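PDB 4G3H: arginase (RocF) from Helicobacter pylori, which probably hydrolyses L-arginine to L-ornithine and urea at a site that holds two manganese ions. Local coordinates for residues A117-H122 with F182-T187; I229-D234 with K275-T280; L235-G240 with N252-D257; F243-V248 with N292-Q297; E258-L263 with V298-D303. One frame throughout, in Å; residues are numbered along the deposited sequence.

Interaction 1 of 5, residues A117-H122 with F182-T187. With MN (manganese (II) ion), chain F; MN (manganese (II) ion), chain E.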
# COMPACT_ATOMS: atom_id res chain seq x y z
N ALA A 117 -9.56 -4.05 2.60
CA ALA A 117 -10.64 -4.76 3.25
C ALA A 117 -10.15 -5.10 4.66
O ALA A 117 -10.95 -5.39 5.55
CB ALA A 117 -10.98 -6.04 2.49
N HIS A 118 -8.83 -5.04 4.85
CA HIS A 118 -8.20 -5.36 6.14
C HIS A 118 -7.46 -4.19 6.78
O HIS A 118 -7.05 -3.25 6.11
CB HIS A 118 -7.22 -6.53 5.96
CG HIS A 118 -7.76 -7.66 5.15
ND1 HIS A 118 -7.58 -7.74 3.78
CD2 HIS A 118 -8.51 -8.73 5.50
CE1 HIS A 118 -8.20 -8.82 3.33
NE2 HIS A 118 -8.77 -9.43 4.34
N ALA A 119 -7.26 -4.28 8.10
CA ALA A 119 -6.55 -3.26 8.85
C ALA A 119 -5.04 -3.51 8.81
O ALA A 119 -4.24 -2.58 8.98
CB ALA A 119 -7.04 -3.25 10.30
N ASP A 120 -4.65 -4.76 8.57
CA ASP A 120 -3.24 -5.13 8.49
C ASP A 120 -2.41 -4.70 9.70
O ASP A 120 -1.24 -4.31 9.56
CB ASP A 120 -2.59 -4.56 7.22
CG ASP A 120 -3.13 -5.19 5.95
OD1 ASP A 120 -3.76 -6.27 6.02
OD2 ASP A 120 -2.90 -4.62 4.86
N ILE A 121 -3.00 -4.76 10.89
CA ILE A 121 -2.29 -4.36 12.10
C ILE A 121 -1.64 -5.57 12.77
O ILE A 121 -0.52 -5.49 13.27
CB ILE A 121 -3.25 -3.67 13.09
CG1 ILE A 121 -3.67 -2.31 12.52
CG2 ILE A 121 -2.57 -3.50 14.44
CD1 ILE A 121 -4.72 -1.58 13.35
N HIS A 122 -2.35 -6.69 12.78
CA HIS A 122 -1.85 -7.90 13.40
C HIS A 122 -2.02 -9.09 12.46
O HIS A 122 -3.07 -9.27 11.84
CB HIS A 122 -2.59 -8.18 14.71
CG HIS A 122 -2.27 -7.21 15.80
ND1 HIS A 122 -3.17 -6.88 16.79
CD2 HIS A 122 -1.15 -6.50 16.07
CE1 HIS A 122 -2.62 -6.02 17.62
NE2 HIS A 122 -1.39 -5.77 17.21
N PHE A 182 -10.07 2.93 4.70
CA PHE A 182 -11.22 2.99 3.80
C PHE A 182 -11.65 1.58 3.42
O PHE A 182 -10.85 0.82 2.88
CB PHE A 182 -10.86 3.76 2.52
CG PHE A 182 -10.54 5.22 2.75
CD1 PHE A 182 -11.55 6.18 2.76
CD2 PHE A 182 -9.22 5.63 2.96
CE1 PHE A 182 -11.26 7.52 2.97
CE2 PHE A 182 -8.92 6.97 3.18
CZ PHE A 182 -9.94 7.92 3.18
N GLY A 183 -12.90 1.23 3.71
CA GLY A 183 -13.42 -0.08 3.36
C GLY A 183 -13.04 -1.26 4.24
O GLY A 183 -13.36 -2.41 3.90
N VAL A 184 -12.36 -1.01 5.35
CA VAL A 184 -11.94 -2.09 6.24
C VAL A 184 -13.15 -2.85 6.77
O VAL A 184 -14.08 -2.26 7.32
CB VAL A 184 -11.11 -1.55 7.43
CG1 VAL A 184 -10.78 -2.66 8.40
CG2 VAL A 184 -9.84 -0.90 6.91
N ARG A 185 -13.15 -4.17 6.62
CA ARG A 185 -14.28 -4.97 7.06
C ARG A 185 -13.93 -6.37 7.55
O ARG A 185 -14.81 -7.12 7.95
CB ARG A 185 -15.28 -5.08 5.92
CG ARG A 185 -14.65 -5.51 4.59
CD ARG A 185 -15.69 -5.57 3.51
NE ARG A 185 -15.20 -6.16 2.26
CZ ARG A 185 -14.41 -5.55 1.38
NH1 ARG A 185 -14.04 -6.19 0.29
NH2 ARG A 185 -14.00 -4.30 1.59
N SER A 186 -12.65 -6.72 7.53
CA SER A 186 -12.23 -8.04 7.98
C SER A 186 -11.04 -7.86 8.91
O SER A 186 -9.93 -7.60 8.45
CB SER A 186 -11.84 -8.90 6.77
OG SER A 186 -11.47 -10.21 7.17
N THR A 187 -11.28 -8.00 10.21
CA THR A 187 -10.23 -7.81 11.20
C THR A 187 -10.30 -8.76 12.39
O THR A 187 -11.28 -9.50 12.56
CB THR A 187 -10.31 -6.38 11.77
OG1 THR A 187 -11.59 -6.20 12.38
CG2 THR A 187 -10.15 -5.35 10.66
MN MN F . -6.26 -6.63 2.23
MN MN E . -3.73 -5.28 2.83
O HOH W 1 -7.23 -6.95 9.22
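Residues A117-H122 carry most of the DAHAD metal-binding motif of arginases, which follows strand 110-115 and lies against F182-T187, which runs from the end of strand 179-182 into a loop. A117 opens the contact with its carbonyl oxygen, gripped by two consecutive amides. R185 N reaches A117 O at 2.7 Å in an almost straight bond (178°) from above the carbonyl plane, while S186 N lies 2.9 Å from A117 O nearly along the C=O axis. The methyl of A117 sits over one face of the R185 guanidinium, CB to NH2 3.6 Å; that group also bonds back to G183 O and is held by E250. H118 follows, its CG beside the backbone N (chi1 -45°), which turns ND1 onto the manganese of chain F at 2.3 Å. The other side of the ring meets the loop, with CD2 edge-on to S186 O at 3.5 Å. H118 NE2 bonds to E250, as does S186 OG, so a second-shell carboxylate helps the metal to fix the ring rotation and would probably make the imidazole a stronger ligand. At A119 the backbones part and a water spans the gap, accepting from A119 N and donating to S186 O, while A119 CB rests on T187 CG2 at 3.8 Å. D120, with a positive phi of 53°, turns away from the loop and places OD2 2.3 Å from the manganese of chain E.

Interaction 2 of 5, residues I229-D234 with K275-T280. With MN (manganese (II) ion), chain E; MN (manganese (II) ion), chain F.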
# COMPACT_ATOMS: atom_id res chain seq x y z
N ILE A 229 1.41 13.08 2.05
CA ILE A 229 0.54 11.93 2.12
C ILE A 229 1.00 10.75 1.28
O ILE A 229 1.55 10.92 0.19
CB ILE A 229 -0.88 12.35 1.70
CG1 ILE A 229 -1.35 13.50 2.60
CG2 ILE A 229 -1.84 11.18 1.80
CD1 ILE A 229 -2.71 14.08 2.22
N TYR A 230 0.77 9.55 1.81
CA TYR A 230 1.11 8.30 1.15
C TYR A 230 -0.20 7.53 0.95
O TYR A 230 -0.93 7.30 1.92
CB TYR A 230 2.07 7.49 2.03
CG TYR A 230 2.50 6.15 1.47
CD1 TYR A 230 3.63 6.03 0.67
CD2 TYR A 230 1.76 4.99 1.74
CE1 TYR A 230 4.03 4.78 0.14
CE2 TYR A 230 2.14 3.75 1.22
CZ TYR A 230 3.28 3.65 0.43
OH TYR A 230 3.64 2.42 -0.08
N LEU A 231 -0.52 7.16 -0.28
CA LEU A 231 -1.74 6.39 -0.53
C LEU A 231 -1.41 4.93 -0.84
O LEU A 231 -0.63 4.62 -1.74
CB LEU A 231 -2.56 6.98 -1.69
CG LEU A 231 -3.96 6.33 -1.79
CD1 LEU A 231 -4.97 7.34 -2.29
CD2 LEU A 231 -3.92 5.09 -2.69
N SER A 232 -2.02 4.03 -0.07
CA SER A 232 -1.80 2.61 -0.26
C SER A 232 -3.13 1.94 -0.60
O SER A 232 -4.05 1.92 0.22
CB SER A 232 -1.20 1.99 1.00
OG SER A 232 -0.75 0.67 0.75
N LEU A 233 -3.21 1.39 -1.80
CA LEU A 233 -4.44 0.75 -2.26
C LEU A 233 -4.32 -0.76 -2.43
O LEU A 233 -3.51 -1.25 -3.22
CB LEU A 233 -4.88 1.36 -3.61
CG LEU A 233 -5.91 0.54 -4.43
CD1 LEU A 233 -7.19 0.36 -3.64
CD2 LEU A 233 -6.19 1.23 -5.75
N ASP A 234 -5.16 -1.48 -1.68
CA ASP A 234 -5.23 -2.94 -1.74
C ASP A 234 -6.51 -3.24 -2.52
O ASP A 234 -7.60 -2.88 -2.09
CB ASP A 234 -5.33 -3.53 -0.33
CG ASP A 234 -5.34 -5.06 -0.33
OD1 ASP A 234 -5.85 -5.68 -1.30
OD2 ASP A 234 -4.85 -5.64 0.65
N LYS A 275 2.52 12.27 -2.22
CA LYS A 275 3.86 12.05 -2.77
C LYS A 275 4.11 10.64 -3.29
O LYS A 275 5.15 10.37 -3.89
CB LYS A 275 4.93 12.40 -1.72
CG LYS A 275 4.84 13.84 -1.22
CD LYS A 275 4.89 14.81 -2.40
CE LYS A 275 4.55 16.22 -1.97
NZ LYS A 275 4.49 17.15 -3.14
N ALA A 276 3.16 9.73 -3.08
CA ALA A 276 3.32 8.38 -3.59
C ALA A 276 2.03 7.58 -3.56
O ALA A 276 1.16 7.81 -2.72
CB ALA A 276 4.41 7.63 -2.80
N VAL A 277 1.92 6.65 -4.50
CA VAL A 277 0.76 5.77 -4.56
C VAL A 277 1.23 4.33 -4.75
O VAL A 277 2.06 4.03 -5.62
CB VAL A 277 -0.20 6.13 -5.70
CG1 VAL A 277 -1.34 5.12 -5.73
CG2 VAL A 277 -0.75 7.55 -5.51
N GLU A 278 0.70 3.45 -3.91
CA GLU A 278 1.02 2.04 -3.93
C GLU A 278 -0.26 1.26 -4.25
O GLU A 278 -1.29 1.47 -3.60
CB GLU A 278 1.55 1.61 -2.56
CG GLU A 278 1.90 0.14 -2.42
CD GLU A 278 1.90 -0.33 -0.97
OE1 GLU A 278 1.99 0.52 -0.06
OE2 GLU A 278 1.82 -1.56 -0.74
N VAL A 279 -0.21 0.39 -5.25
CA VAL A 279 -1.37 -0.44 -5.60
C VAL A 279 -0.85 -1.86 -5.44
O VAL A 279 0.18 -2.22 -6.01
CB VAL A 279 -1.87 -0.19 -7.04
CG1 VAL A 279 -3.09 -1.08 -7.32
CG2 VAL A 279 -2.27 1.27 -7.21
N THR A 280 -1.56 -2.67 -4.67
CA THR A 280 -1.07 -4.00 -4.37
C THR A 280 -2.13 -5.10 -4.33
O THR A 280 -3.33 -4.83 -4.43
CB THR A 280 -0.36 -3.96 -3.00
OG1 THR A 280 0.40 -5.16 -2.79
CG2 THR A 280 -1.40 -3.82 -1.88
MN MN E . -3.73 -5.28 2.83
MN MN F . -6.26 -6.63 2.23
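Strands 229-234 and 275-280 run parallel, 11° apart with their axes 4.6 Å apart at closest approach, and are laced by five backbone hydrogen bonds from K275 N-I229 O to T280 N-L233 O. They are neighbours in the central parallel sheet of the Rossmann-like arginase fold, joined by a beta-alpha-beta crossover through helix 256-269. L231 O accepts from E278 N nearly along its C=O axis, and E278 O takes L233 N at 2.6 Å. On one face L231 lies beside V277, and L233 beside V279; L233 and V279 also meet helix 293-309. The face of Y230, S232 and E278 is mixed: the Y230 ring packs on A276 CB and on F98 and F101, while its hydroxyl joins a polar cluster. E278 extends, CG anti to its backbone N, so that OE1 meets Y230 OH at 2.5 Å, the bond entering from above the carboxylate plane. S232 OG adds a weak bond to the same oxygen, and E278 OE2 is taken up by S88, so both oxygens of this buried carboxylate have partners. D234 ends the strand, its OD2 bridging the metals at 2.3 Å from the manganese of chain F and 2.5 Å from that of chain E.

Interaction 3 of 5, residues L235-G240 with N252-D257. With MN (manganese (II) ion), chain F.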
# COMPACT_ATOMS: atom_id res chain seq x y z
N LEU A 235 -6.39 -3.92 -3.66
CA LEU A 235 -7.54 -4.21 -4.50
C LEU A 235 -8.67 -5.01 -3.83
O LEU A 235 -9.80 -5.00 -4.31
CB LEU A 235 -7.07 -4.93 -5.77
CG LEU A 235 -6.14 -4.11 -6.68
CD1 LEU A 235 -5.53 -5.01 -7.74
CD2 LEU A 235 -6.90 -2.95 -7.32
N ASP A 236 -8.38 -5.68 -2.72
CA ASP A 236 -9.44 -6.44 -2.08
C ASP A 236 -10.46 -5.53 -1.38
O ASP A 236 -11.36 -6.01 -0.70
CB ASP A 236 -8.88 -7.48 -1.09
CG ASP A 236 -8.14 -6.86 0.08
OD1 ASP A 236 -8.37 -5.68 0.40
OD2 ASP A 236 -7.33 -7.58 0.69
N ILE A 237 -10.31 -4.22 -1.55
CA ILE A 237 -11.27 -3.30 -0.96
C ILE A 237 -12.55 -3.48 -1.77
O ILE A 237 -13.66 -3.24 -1.29
CB ILE A 237 -10.80 -1.83 -1.02
CG1 ILE A 237 -11.85 -0.92 -0.38
CG2 ILE A 237 -10.53 -1.42 -2.45
CD1 ILE A 237 -11.43 0.54 -0.22
N MET A 238 -12.38 -3.91 -3.02
CA MET A 238 -13.54 -4.15 -3.88
C MET A 238 -14.20 -5.45 -3.42
O MET A 238 -13.53 -6.35 -2.93
CB MET A 238 -13.11 -4.29 -5.35
CG MET A 238 -12.73 -2.98 -6.02
SD MET A 238 -12.38 -3.20 -7.77
CE MET A 238 -10.68 -3.72 -7.68
N ASP A 239 -15.52 -5.53 -3.58
CA ASP A 239 -16.26 -6.71 -3.16
C ASP A 239 -15.64 -8.01 -3.67
O ASP A 239 -15.32 -8.14 -4.85
CB ASP A 239 -17.70 -6.62 -3.66
CG ASP A 239 -18.57 -7.72 -3.08
OD1 ASP A 239 -18.96 -7.60 -1.90
OD2 ASP A 239 -18.85 -8.70 -3.80
N GLY A 240 -15.52 -8.99 -2.77
CA GLY A 240 -14.95 -10.28 -3.12
C GLY A 240 -15.66 -11.04 -4.23
O GLY A 240 -15.03 -11.86 -4.91
N ASN A 252 -19.04 -7.89 0.89
CA ASN A 252 -19.52 -6.60 1.34
C ASN A 252 -18.50 -5.49 1.09
O ASN A 252 -18.26 -4.63 1.94
CB ASN A 252 -19.88 -6.68 2.82
CG ASN A 252 -20.88 -7.79 3.11
OD1 ASN A 252 -20.69 -8.60 4.02
ND2 ASN A 252 -21.96 -7.83 2.33
N GLY A 253 -17.91 -5.51 -0.11
CA GLY A 253 -16.93 -4.51 -0.47
C GLY A 253 -17.49 -3.48 -1.43
O GLY A 253 -18.70 -3.42 -1.68
N LEU A 254 -16.60 -2.65 -1.96
CA LEU A 254 -16.99 -1.61 -2.90
C LEU A 254 -17.12 -2.18 -4.30
O LEU A 254 -16.55 -3.22 -4.62
CB LEU A 254 -15.95 -0.49 -2.94
CG LEU A 254 -15.79 0.39 -1.71
CD1 LEU A 254 -14.64 1.36 -1.97
CD2 LEU A 254 -17.08 1.15 -1.42
N SER A 255 -17.88 -1.48 -5.14
CA SER A 255 -18.05 -1.86 -6.53
C SER A 255 -16.87 -1.21 -7.25
O SER A 255 -16.23 -0.31 -6.71
CB SER A 255 -19.34 -1.28 -7.08
OG SER A 255 -19.23 0.14 -7.20
N PHE A 256 -16.60 -1.65 -8.47
CA PHE A 256 -15.52 -1.09 -9.26
C PHE A 256 -15.70 0.42 -9.44
O PHE A 256 -14.75 1.19 -9.28
CB PHE A 256 -15.48 -1.80 -10.62
CG PHE A 256 -14.49 -1.22 -11.58
CD1 PHE A 256 -13.15 -1.08 -11.24
CD2 PHE A 256 -14.90 -0.84 -12.86
CE1 PHE A 256 -12.23 -0.58 -12.16
CE2 PHE A 256 -13.99 -0.33 -13.79
CZ PHE A 256 -12.65 -0.20 -13.44
N ASP A 257 -16.93 0.85 -9.74
CA ASP A 257 -17.21 2.28 -9.94
C ASP A 257 -17.11 3.10 -8.66
O ASP A 257 -16.71 4.27 -8.68
CB ASP A 257 -18.59 2.48 -10.57
CG ASP A 257 -18.62 2.10 -12.03
OD1 ASP A 257 -17.81 2.65 -12.81
OD2 ASP A 257 -19.45 1.25 -12.42
MN MN F . -6.26 -6.63 2.23
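The loop after strand 228-234 of the alpha/beta arginase fold, where D234 and D236 form the D-x-D pair of metal ligands, is tied by a single beta bridge, M238 with L254, to the residues just before helix 256-269; it begins with a short 3-10 segment, 235-237. L254 N donates to I237 O, and D239 N to L254 O at 2.7 Å, both on lone pairs in the carbonyl plane. M238 runs out from this bridge: CB lies 3.7 Å from L254 O and CG a little farther from that oxygen. The chain stays extended to SD, which meets the F256 ring at its edge, 4.1 Å from CD1, a Met-aromatic contact. It then bends (chi3 -84°), putting CE on F243. Alongside, I237 CD1 and L254 CD1 touch at 3.7 Å. D239 closes the far end, OD1 accepting from G253 N at 2.9 Å through its anti lone pair, while OD2 takes K241 N. The 3-10 segment itself carries D236, whose OD2 binds the manganese of chain F at 2.1 Å.

Interaction 4 of 5, residues F243-V248 with N292-Q297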
# COMPACT_ATOMS: atom_id res chain seq x y z
N PHE A 243 -14.70 -8.77 -7.62
CA PHE A 243 -13.30 -8.82 -8.02
C PHE A 243 -12.64 -10.02 -7.36
O PHE A 243 -12.49 -10.06 -6.13
CB PHE A 243 -12.57 -7.54 -7.61
CG PHE A 243 -11.21 -7.39 -8.23
CD1 PHE A 243 -11.08 -6.97 -9.55
CD2 PHE A 243 -10.07 -7.69 -7.50
CE1 PHE A 243 -9.81 -6.85 -10.14
CE2 PHE A 243 -8.80 -7.57 -8.08
CZ PHE A 243 -8.68 -7.15 -9.40
N THR A 244 -12.22 -10.99 -8.16
CA THR A 244 -11.63 -12.21 -7.62
C THR A 244 -10.13 -12.39 -7.80
O THR A 244 -9.55 -13.34 -7.26
CB THR A 244 -12.35 -13.45 -8.19
OG1 THR A 244 -12.05 -13.58 -9.59
CG2 THR A 244 -13.87 -13.31 -8.01
N SER A 245 -9.48 -11.50 -8.55
CA SER A 245 -8.04 -11.62 -8.77
C SER A 245 -7.22 -11.07 -7.60
O SER A 245 -6.33 -10.24 -7.79
CB SER A 245 -7.65 -10.92 -10.06
OG SER A 245 -8.17 -11.61 -11.18
N THR A 246 -7.53 -11.54 -6.40
CA THR A 246 -6.83 -11.11 -5.20
C THR A 246 -6.81 -12.28 -4.21
O THR A 246 -7.75 -13.08 -4.15
CB THR A 246 -7.51 -9.85 -4.59
OG1 THR A 246 -6.65 -9.26 -3.62
CG2 THR A 246 -8.84 -10.21 -3.94
N GLY A 247 -5.73 -12.37 -3.44
CA GLY A 247 -5.57 -13.46 -2.49
C GLY A 247 -6.56 -13.65 -1.37
O GLY A 247 -6.92 -14.78 -1.04
N VAL A 248 -7.01 -12.56 -0.75
CA VAL A 248 -7.96 -12.66 0.35
C VAL A 248 -9.20 -11.83 0.07
O VAL A 248 -9.29 -10.67 0.46
CB VAL A 248 -7.32 -12.19 1.68
CG1 VAL A 248 -8.29 -12.39 2.83
CG2 VAL A 248 -6.02 -12.96 1.93
N ASN A 292 -10.85 -11.17 -19.65
CA ASN A 292 -9.97 -10.04 -19.42
C ASN A 292 -10.56 -8.99 -18.49
O ASN A 292 -9.89 -8.02 -18.15
CB ASN A 292 -9.66 -9.37 -20.76
CG ASN A 292 -8.20 -9.41 -21.11
OD1 ASN A 292 -7.77 -8.82 -22.10
ND2 ASN A 292 -7.41 -10.11 -20.31
N GLU A 293 -11.80 -9.19 -18.08
CA GLU A 293 -12.50 -8.24 -17.22
C GLU A 293 -11.73 -7.64 -16.04
O GLU A 293 -11.59 -6.42 -15.95
CB GLU A 293 -13.80 -8.85 -16.70
CG GLU A 293 -14.88 -8.99 -17.75
CD GLU A 293 -16.26 -9.10 -17.14
OE1 GLU A 293 -16.69 -8.15 -16.46
OE2 GLU A 293 -16.93 -10.15 -17.34
N GLU A 294 -11.25 -8.49 -15.15
CA GLU A 294 -10.55 -8.00 -13.97
C GLU A 294 -9.22 -7.30 -14.29
O GLU A 294 -8.90 -6.27 -13.70
CB GLU A 294 -10.35 -9.14 -12.98
CG GLU A 294 -11.68 -9.76 -12.58
CD GLU A 294 -11.54 -10.98 -11.69
OE1 GLU A 294 -10.57 -11.75 -11.87
OE2 GLU A 294 -12.41 -11.18 -10.82
N GLU A 295 -8.46 -7.85 -15.23
CA GLU A 295 -7.20 -7.22 -15.56
C GLU A 295 -7.49 -5.82 -16.12
O GLU A 295 -6.80 -4.85 -15.78
CB GLU A 295 -6.42 -8.05 -16.58
CG GLU A 295 -5.08 -7.44 -16.92
CD GLU A 295 -4.18 -8.39 -17.68
OE1 GLU A 295 -3.77 -9.41 -17.08
OE2 GLU A 295 -3.89 -8.12 -18.86
N LYS A 296 -8.51 -5.72 -16.96
CA LYS A 296 -8.88 -4.44 -17.54
C LYS A 296 -9.27 -3.45 -16.44
O LYS A 296 -8.96 -2.26 -16.53
CB LYS A 296 -10.04 -4.61 -18.53
CG LYS A 296 -9.65 -5.29 -19.83
CD LYS A 296 -10.70 -5.08 -20.93
CE LYS A 296 -12.00 -5.83 -20.64
NZ LYS A 296 -11.82 -7.31 -20.73
N GLN A 297 -9.95 -3.93 -15.41
CA GLN A 297 -10.36 -3.06 -14.32
C GLN A 297 -9.15 -2.49 -13.58
O GLN A 297 -9.10 -1.29 -13.28
CB GLN A 297 -11.28 -3.80 -13.36
CG GLN A 297 -12.63 -4.13 -13.98
CD GLN A 297 -13.57 -4.84 -13.03
OE1 GLN A 297 -13.20 -5.84 -12.42
NE2 GLN A 297 -14.78 -4.33 -12.91
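One carboxylate does nearly all the tight work here. E294, CG beside its backbone N and the chain extended beyond, drives its two oxygens into the loop F243-V248. OE2 of E294 is held twice: T244 N approaches at 2.7 Å from above the carboxylate plane, and T244 OG1, also 2.7 Å from OE2, uses the syn lone pair. S245 OG donates to E294 OE1 at only 2.5 Å, again from above the plane. S287 adds its hydroxyl to OE1 and to T244 OG1, so the buried group is well satisfied by neutral donors and probably ionised; K289 contributes no more than a long, weak ion pair to OE2. S245 is the centre of an inverse gamma turn; its hydroxyl and that of T244 take different oxygens of a glutamate in the first turn of helix 293-309. Next to this clamp the contact turns apolar. The F243 ring crosses E294 obliquely, CE1 3.7 Å from CB, and Q297 slides past in the opposite direction with OE1 near the plane at the ring edge, 3.7 Å from CD1. Beyond this packed part the helix start opens to solvent: N292, E293 and K296 are exposed, and the E293 side chain is poorly ordered.

Interaction 5 of 5, residues E258-L263 with V298-D303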
# COMPACT_ATOMS: atom_id res chain seq x y z
N GLU A 258 -17.48 2.49 -7.54
CA GLU A 258 -17.39 3.18 -6.26
C GLU A 258 -15.91 3.48 -5.96
O GLU A 258 -15.57 4.60 -5.57
CB GLU A 258 -18.01 2.32 -5.15
CG GLU A 258 -19.52 2.51 -5.05
CD GLU A 258 -20.21 1.44 -4.21
OE1 GLU A 258 -21.40 1.62 -3.89
OE2 GLU A 258 -19.56 0.42 -3.89
N LEU A 259 -15.04 2.48 -6.16
CA LEU A 259 -13.61 2.66 -5.92
C LEU A 259 -13.06 3.76 -6.83
O LEU A 259 -12.31 4.62 -6.38
CB LEU A 259 -12.83 1.35 -6.17
CG LEU A 259 -11.30 1.44 -6.12
CD1 LEU A 259 -10.85 2.00 -4.78
CD2 LEU A 259 -10.68 0.09 -6.34
N LYS A 260 -13.44 3.72 -8.10
CA LYS A 260 -13.00 4.74 -9.06
C LYS A 260 -13.43 6.13 -8.61
O LYS A 260 -12.67 7.09 -8.73
CB LYS A 260 -13.57 4.44 -10.46
CG LYS A 260 -12.75 3.42 -11.24
CD LYS A 260 -13.59 2.68 -12.28
CE LYS A 260 -14.30 3.63 -13.23
NZ LYS A 260 -15.12 2.87 -14.22
N GLN A 261 -14.65 6.24 -8.10
CA GLN A 261 -15.16 7.51 -7.62
C GLN A 261 -14.40 7.97 -6.39
O GLN A 261 -13.98 9.12 -6.30
CB GLN A 261 -16.65 7.41 -7.30
CG GLN A 261 -17.54 7.55 -8.52
CD GLN A 261 -18.89 6.91 -8.32
OE1 GLN A 261 -19.55 7.13 -7.29
NE2 GLN A 261 -19.32 6.11 -9.29
N LEU A 262 -14.22 7.06 -5.43
CA LEU A 262 -13.50 7.41 -4.21
C LEU A 262 -12.07 7.80 -4.55
O LEU A 262 -11.56 8.80 -4.06
CB LEU A 262 -13.49 6.25 -3.22
CG LEU A 262 -12.69 6.51 -1.93
CD1 LEU A 262 -13.40 7.58 -1.09
CD2 LEU A 262 -12.56 5.22 -1.12
N LEU A 263 -11.42 7.01 -5.39
CA LEU A 263 -10.04 7.29 -5.79
C LEU A 263 -9.88 8.66 -6.45
O LEU A 263 -8.98 9.41 -6.11
CB LEU A 263 -9.53 6.21 -6.75
CG LEU A 263 -8.67 5.11 -6.14
CD1 LEU A 263 -8.22 4.17 -7.25
CD2 LEU A 263 -7.46 5.74 -5.44
N VAL A 298 -8.17 -3.34 -13.29
CA VAL A 298 -6.96 -2.92 -12.59
C VAL A 298 -6.23 -1.89 -13.47
O VAL A 298 -5.83 -0.82 -13.00
CB VAL A 298 -6.05 -4.14 -12.30
CG1 VAL A 298 -4.74 -3.69 -11.66
CG2 VAL A 298 -6.76 -5.11 -11.37
N LEU A 299 -6.07 -2.22 -14.75
CA LEU A 299 -5.41 -1.31 -15.67
C LEU A 299 -6.13 0.03 -15.72
O LEU A 299 -5.50 1.07 -15.88
CB LEU A 299 -5.34 -1.94 -17.07
CG LEU A 299 -4.23 -3.00 -17.19
CD1 LEU A 299 -4.29 -3.68 -18.54
CD2 LEU A 299 -2.88 -2.32 -16.99
N GLU A 300 -7.45 0.02 -15.57
CA GLU A 300 -8.22 1.25 -15.56
C GLU A 300 -7.95 2.03 -14.27
O GLU A 300 -7.87 3.25 -14.28
CB GLU A 300 -9.71 0.95 -15.71
CG GLU A 300 -10.10 0.55 -17.12
CD GLU A 300 -11.56 0.12 -17.24
OE1 GLU A 300 -12.44 0.83 -16.71
OE2 GLU A 300 -11.82 -0.93 -17.87
N ILE A 301 -7.80 1.30 -13.17
CA ILE A 301 -7.48 1.93 -11.88
C ILE A 301 -6.14 2.65 -12.06
O ILE A 301 -5.97 3.80 -11.65
CB ILE A 301 -7.30 0.87 -10.76
CG1 ILE A 301 -8.55 -0.02 -10.65
CG2 ILE A 301 -7.00 1.55 -9.44
CD1 ILE A 301 -9.76 0.68 -10.12
N LEU A 302 -5.20 1.95 -12.67
CA LEU A 302 -3.86 2.50 -12.91
C LEU A 302 -3.90 3.73 -13.82
O LEU A 302 -3.25 4.73 -13.52
CB LEU A 302 -2.94 1.41 -13.48
CG LEU A 302 -2.04 0.59 -12.52
CD1 LEU A 302 -2.47 0.75 -11.06
CD2 LEU A 302 -2.07 -0.87 -12.94
N ASP A 303 -4.66 3.67 -14.92
CA ASP A 303 -4.78 4.82 -15.81
C ASP A 303 -5.29 6.04 -15.05
O ASP A 303 -4.80 7.15 -15.21
CB ASP A 303 -5.75 4.56 -16.96
CG ASP A 303 -5.25 3.52 -17.94
OD1 ASP A 303 -4.03 3.46 -18.17
OD2 ASP A 303 -6.10 2.78 -18.49
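I301 sets its two branches by a pair of like turns: chi1 of -56° lays CG1 beside the backbone N and leaves CG2 anti to it, and chi2 of -69° then bends CD1 back. Each methyl so placed finds its own leucine. CD1 of I301 touches L259 CD2 at 3.9 Å, and CG2 touches L263 CD1 at 3.6 Å, the closest approach between the two helical segments; both leucines cross the isoleucine at about a right angle. L259 comes with its CG anti to the backbone N, whereas the first torsion of L263 sits off a staggered position. The segments belong to helices 256-269 and 293-309, which run nearly parallel (13°) on the same side of the central sheet of this alpha/beta fold. Their axes are 10.8 Å apart at closest approach, a wide spacing met by side-chain tips. L233 of the sheet touches both L263 and I301, and F256 also lies on I301. Toward solvent, K260 passes its CG by I301 CD1 at 4.2 Å and bends at chi3. K260 NZ is 4.2 Å from E300 OE1, too far for a salt bridge; NZ is instead in a salt bridge with D257. The adhesion is therefore mainly dispersion between branched aliphatic groups, with the lysine and glutamate adding at most a weak, long-range attraction at the outer edge.

In the fold
Interactions 1, 2 and 3 share the manganese of chain F, and 1 and 2 also that of chain E: the ligands come from the C-terminal ends of two adjacent strands, 110-115 and 228-234, and the loops that follow them. Interaction 2 is the most central, a regular ladder of backbone bonds, while interactions 1 and 3 are irregular loop pairings farther out, joined directly where A117 N meets D236 OD1. Interaction 3 is nested within the crossover that interaction 2 closes. Interactions 4 and 5 use successive turns of helix 293-309, yet differ sharply: 4 is polar, built on a buried carboxylate, and 5 is aliphatic with a partly exposed charged edge. M238 and F256 of interaction 3 touch both.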